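Local atomic coordinates of substrate-binding protein (Synechococcus sp., PDB entry 6WPN), a protein that probably binds a sugar or oligosaccharide in the periplasm of a marine cyanobacterium, acting as the substrate-binding component of a transport system. Residues P356-P359 against A360-Q363; Q327-F330 against A331-R335. All blocks are in the same frame, centred on the assembly; numbering follows the deposited sequence.

Interaction 1: P356-P359 against A360-Q363; sequences PSNP and AEAQ
Glu361, Pro359 and Asn358 carry this contact, in which the first turn of helix 359-374 folds back on the loop leading into it. Asn358 is the N-cap. Its OD1 accepts from Glu361 N at 2.8 Å, with an N-H...O angle of 163° and the donor tilted out of the amide plane. CG lies between the backbone N and the carbonyl carbon (chi1 52°), which turns the amide forward onto the N-H groups of the first turn. The main chain of the same residue begins the regular pattern, since Asn358 O takes Ala362 N at 3.1 Å.

Pro359 is the first residue of the helix. It has no N-H to offer, a small cost, because N-H groups in the first turn are not used in the helix's own i to i-4 bonds, and its own O accepts from Gln363 N at 2.8 Å. Its CB is directed away from the turn.

Glu361 goes back along the chain. With CG anti to the carbonyl carbon (chi1 -71°) and the chain extended beyond it, the carboxylate lies beside Ser357. OE1 accepts weakly from Ser357 N at 3.5 Å, and OE2 makes a weak bond with Ser357 OG at 3.2 Å. The N-H that donates belongs to Ser357, the residue before the N-cap, so this is not a classical capping box. The Asn358 amide and Glu361 carboxylate planes are nearly perpendicular. On the same turn, Pro356 CG packs on Ala362 CB at 3.7 Å, an apolar touch. Beyond the turn, Gln363 NE2 bonds Ala279 O, and Glu361 rests on Arg269 of helix 265-274.

The chemistry implies a firm cap reinforced by a looser clasp: one short amide bond serves an early helix N-H, while the carboxylate's charge probably interacts favourably with the helix's positive end.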
loop_
_atom_site.group_PDB
_atom_site.type_symbol
_atom_site.label_atom_id
_atom_site.label_comp_id
_atom_site.label_asym_id
_atom_site.label_seq_id
_atom_site.Cartn_x
_atom_site.Cartn_y
_atom_site.Cartn_z
ATOM N N PRO A 356 -1.501 7.768 -27.131
ATOM C CA PRO A 356 -0.364 6.843 -27.084
ATOM C C PRO A 356 0.079 6.465 -28.485
ATOM O O PRO A 356 -0.739 6.319 -29.396
ATOM C CB PRO A 356 -0.919 5.636 -26.322
ATOM C CG PRO A 356 -2.396 5.700 -26.554
ATOM C CD PRO A 356 -2.735 7.160 -26.603
ATOM N N SER A 357 1.389 6.318 -28.652
ATOM C CA SER A 357 1.948 6.048 -29.967
ATOM C C SER A 357 2.013 4.563 -30.297
ATOM O O SER A 357 2.156 4.212 -31.472
ATOM C CB SER A 357 3.343 6.670 -30.080
ATOM O OG SER A 357 4.289 5.941 -29.323
ATOM N N ASN A 358 1.917 3.689 -29.302
ATOM C CA ASN A 358 1.985 2.253 -29.523
ATOM C C ASN A 358 1.086 1.572 -28.504
ATOM O O ASN A 358 0.667 2.201 -27.525
ATOM C CB ASN A 358 3.427 1.736 -29.415
ATOM C CG ASN A 358 4.103 2.164 -28.135
ATOM O OD1 ASN A 358 3.697 1.768 -27.044
ATOM N ND2 ASN A 358 5.141 2.979 -28.259
ATOM N N PRO A 359 0.745 0.296 -28.719
ATOM C CA PRO A 359 -0.115 -0.402 -27.746
ATOM C C PRO A 359 0.456 -0.446 -26.339
ATOM O O PRO A 359 -0.314 -0.475 -25.372
ATOM C CB PRO A 359 -0.232 -1.812 -28.341
ATOM C CG PRO A 359 -0.032 -1.611 -29.804
ATOM C CD PRO A 359 0.990 -0.524 -29.920
ATOM N N ALA A 360 1.784 -0.441 -26.195
ATOM C CA ALA A 360 2.388 -0.465 -24.864
ATOM C C ALA A 360 2.054 0.801 -24.083
ATOM O O ALA A 360 1.663 0.738 -22.910
ATOM C CB ALA A 360 3.903 -0.644 -24.977
ATOM N N GLU A 361 2.217 1.965 -24.713
ATOM C CA GLU A 361 1.836 3.209 -24.055
ATOM C C GLU A 361 0.337 3.266 -23.800
ATOM O O GLU A 361 -0.099 3.824 -22.788
ATOM C CB GLU A 361 2.268 4.408 -24.897
ATOM C CG GLU A 361 3.765 4.645 -24.928
ATOM C CD GLU A 361 4.129 5.895 -25.704
ATOM O OE1 GLU A 361 3.290 6.821 -25.769
ATOM O OE2 GLU A 361 5.251 5.955 -26.252
ATOM N N ALA A 362 -0.462 2.695 -24.705
ATOM C CA ALA A 362 -1.906 2.658 -24.504
ATOM C C ALA A 362 -2.267 1.805 -23.295
ATOM O O ALA A 362 -3.139 2.180 -22.501
ATOM C CB ALA A 362 -2.599 2.140 -25.763
ATOM N N GLN A 363 -1.599 0.659 -23.136
ATOM C CA GLN A 363 -1.818 -0.178 -21.963
ATOM C C GLN A 363 -1.480 0.569 -20.677
ATOM O O GLN A 363 -2.240 0.519 -19.703
ATOM C CB GLN A 363 -0.986 -1.455 -22.081
ATOM C CG GLN A 363 -1.251 -2.483 -21.000
ATOM C CD GLN A 363 -0.413 -3.729 -21.192
ATOM O OE1 GLN A 363 0.799 -3.648 -21.382
ATOM N NE2 GLN A 363 -1.059 -4.889 -21.168
#

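Interaction 2: Q327-F330 against A331-R335; sequences QARF and AREAR
The Ala334 methyl packs on the Phe330 ring one turn earlier, at the end of helix 324-334, which closes in a Schellman motif. Arg335 is its C-prime residue with phi of 55°; its N bonds weakly to Arg332 O, while the N of the residue after it reaches Ala331 O. Before that the helix is regular: Ala331 N donates to Gln327 O and Ala334 N to Phe330 O, each at 2.8 Å.

The buried side is compact. The Ala334 methyl sits over one face of the Phe330 ring, CB lying 3.8 Å from its centroid and only 16° off the normal, a CH-pi contact. Phe330 CG is anti to the backbone N (chi1 -173°), which swings the ring along the helix to lie under that methyl. Tyr44 meets the ring edge-to-face, and Phe41 and Tyr140 join the aromatic cluster. Ala328 touches Ala343 and Ala331 touches Ile347, both on helix 341-352.

The outer side is looser and polar. Arg329 NE donates to Glu333 OE2 at 3.4 Å, a weak hydrogen bond within a salt bridge; the oxygen approaches the guanidinium edge, near its plane, while the carboxylate stands nearly perpendicular. The stronger partner of Arg329 is Asp47, on helix 42-55. Exposed Arg332 likewise sends its charge to Glu350 on helix 341-352. Its guanidinium reaches back over the preceding turn: one face lies over Ala328 C, and NH2 comes within 4.0 Å of Ala328 CB.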
loop_
_atom_site.group_PDB
_atom_site.type_symbol
_atom_site.label_atom_id
_atom_site.label_comp_id
_atom_site.label_asym_id
_atom_site.label_seq_id
_atom_site.Cartn_x
_atom_site.Cartn_y
_atom_site.Cartn_z
ATOM N N GLN A 327 4.653 17.194 -7.478
ATOM C CA GLN A 327 3.776 16.032 -7.393
ATOM C C GLN A 327 3.298 15.594 -8.771
ATOM O O GLN A 327 3.217 14.393 -9.051
ATOM C CB GLN A 327 2.588 16.330 -6.478
ATOM C CG GLN A 327 2.911 16.183 -5.001
ATOM C CD GLN A 327 1.704 15.789 -4.178
ATOM O OE1 GLN A 327 1.138 14.714 -4.370
ATOM N NE2 GLN A 327 1.301 16.658 -3.253
ATOM N N ALA A 328 2.991 16.552 -9.649
ATOM C CA ALA A 328 2.607 16.202 -11.012
ATOM C C ALA A 328 3.741 15.479 -11.724
ATOM O O ALA A 328 3.528 14.447 -12.370
ATOM C CB ALA A 328 2.191 17.456 -11.782
ATOM N N ARG A 329 4.961 16.005 -11.598
ATOM C CA ARG A 329 6.114 15.381 -12.235
ATOM C C ARG A 329 6.364 13.982 -11.684
ATOM O O ARG A 329 6.687 13.059 -12.441
ATOM C CB ARG A 329 7.347 16.261 -12.044
ATOM C CG ARG A 329 8.598 15.733 -12.715
ATOM C CD ARG A 329 9.738 16.728 -12.605
ATOM N NE ARG A 329 10.995 16.144 -13.061
ATOM C CZ ARG A 329 12.193 16.670 -12.829
ATOM N NH1 ARG A 329 13.282 16.063 -13.278
ATOM N NH2 ARG A 329 12.301 17.803 -12.144
ATOM N N PHE A 330 6.222 13.803 -10.369
ATOM C CA PHE A 330 6.391 12.470 -9.802
ATOM C C PHE A 330 5.259 11.545 -10.221
ATOM O O PHE A 330 5.486 10.350 -10.429
ATOM C CB PHE A 330 6.500 12.539 -8.273
ATOM C CG PHE A 330 6.841 11.217 -7.630
ATOM C CD1 PHE A 330 8.148 10.750 -7.630
ATOM C CD2 PHE A 330 5.863 10.454 -7.005
ATOM C CE1 PHE A 330 8.473 9.537 -7.041
ATOM C CE2 PHE A 330 6.182 9.241 -6.408
ATOM C CZ PHE A 330 7.492 8.781 -6.430
ATOM N N ALA A 331 4.041 12.073 -10.365
ATOM C CA ALA A 331 2.934 11.241 -10.829
ATOM C C ALA A 331 3.194 10.713 -12.234
ATOM O O ALA A 331 2.854 9.567 -12.544
ATOM C CB ALA A 331 1.625 12.027 -10.788
ATOM N N ARG A 332 3.811 11.527 -13.094
ATOM C CA ARG A 332 4.132 11.063 -14.440
ATOM C C ARG A 332 5.249 10.030 -14.417
ATOM O O ARG A 332 5.112 8.940 -14.987
ATOM C CB ARG A 332 4.521 12.241 -15.337
ATOM C CG ARG A 332 3.444 13.288 -15.500
ATOM C CD ARG A 332 3.899 14.429 -16.395
ATOM N NE ARG A 332 2.969 15.554 -16.348
ATOM C CZ ARG A 332 3.242 16.729 -15.793
ATOM N NH1 ARG A 332 4.431 16.944 -15.240
ATOM N NH2 ARG A 332 2.329 17.694 -15.798
ATOM N N GLU A 333 6.367 10.354 -13.763
ATOM C CA GLU A 333 7.529 9.472 -13.803
ATOM C C GLU A 333 7.270 8.173 -13.055
ATOM O O GLU A 333 7.723 7.106 -13.483
ATOM C CB GLU A 333 8.753 10.193 -13.234
ATOM C CG GLU A 333 9.223 11.360 -14.097
ATOM C CD GLU A 333 10.395 12.120 -13.494
ATOM O OE1 GLU A 333 10.735 11.872 -12.315
ATOM O OE2 GLU A 333 10.974 12.970 -14.205
ATOM N N ALA A 334 6.524 8.235 -11.955
ATOM C CA ALA A 334 6.231 7.046 -11.169
ATOM C C ALA A 334 4.925 6.373 -11.559
ATOM O O ALA A 334 4.667 5.259 -11.092
ATOM C CB ALA A 334 6.192 7.390 -9.675
ATOM N N ARG A 335 4.118 6.999 -12.417
ATOM C CA ARG A 335 2.821 6.450 -12.807
ATOM C C ARG A 335 1.997 6.175 -11.551
ATOM O O ARG A 335 1.456 5.089 -11.332
ATOM C CB ARG A 335 3.007 5.210 -13.682
ATOM C CG ARG A 335 4.041 5.466 -14.784
ATOM C CD ARG A 335 4.190 4.328 -15.766
ATOM N NE ARG A 335 4.965 4.749 -16.933
ATOM C CZ ARG A 335 6.291 4.695 -17.015
ATOM N NH1 ARG A 335 7.004 4.231 -16.000
ATOM N NH2 ARG A 335 6.905 5.108 -18.116
#

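How the interactions relate
Following the chain from the N terminus, interaction 2 comes first, on the last turns of helix 324-334, and is complete before interaction 1 begins, so the two run in series and neither nest nor cross. Neither closes a long loop, since each joins adjacent segments. Between them lie strand 337-338, paired antiparallel with strand 137-149, and helix 341-352. Interaction 2 ties its helix to helices 42-55 and 341-352; interaction 1 starts helix 359-374. Their centres are 18 Å apart, with nearest atoms about 8 Å apart. Helix 265-274 meets both: Glu266 pairs with Arg335, and Arg269 touches Glu361.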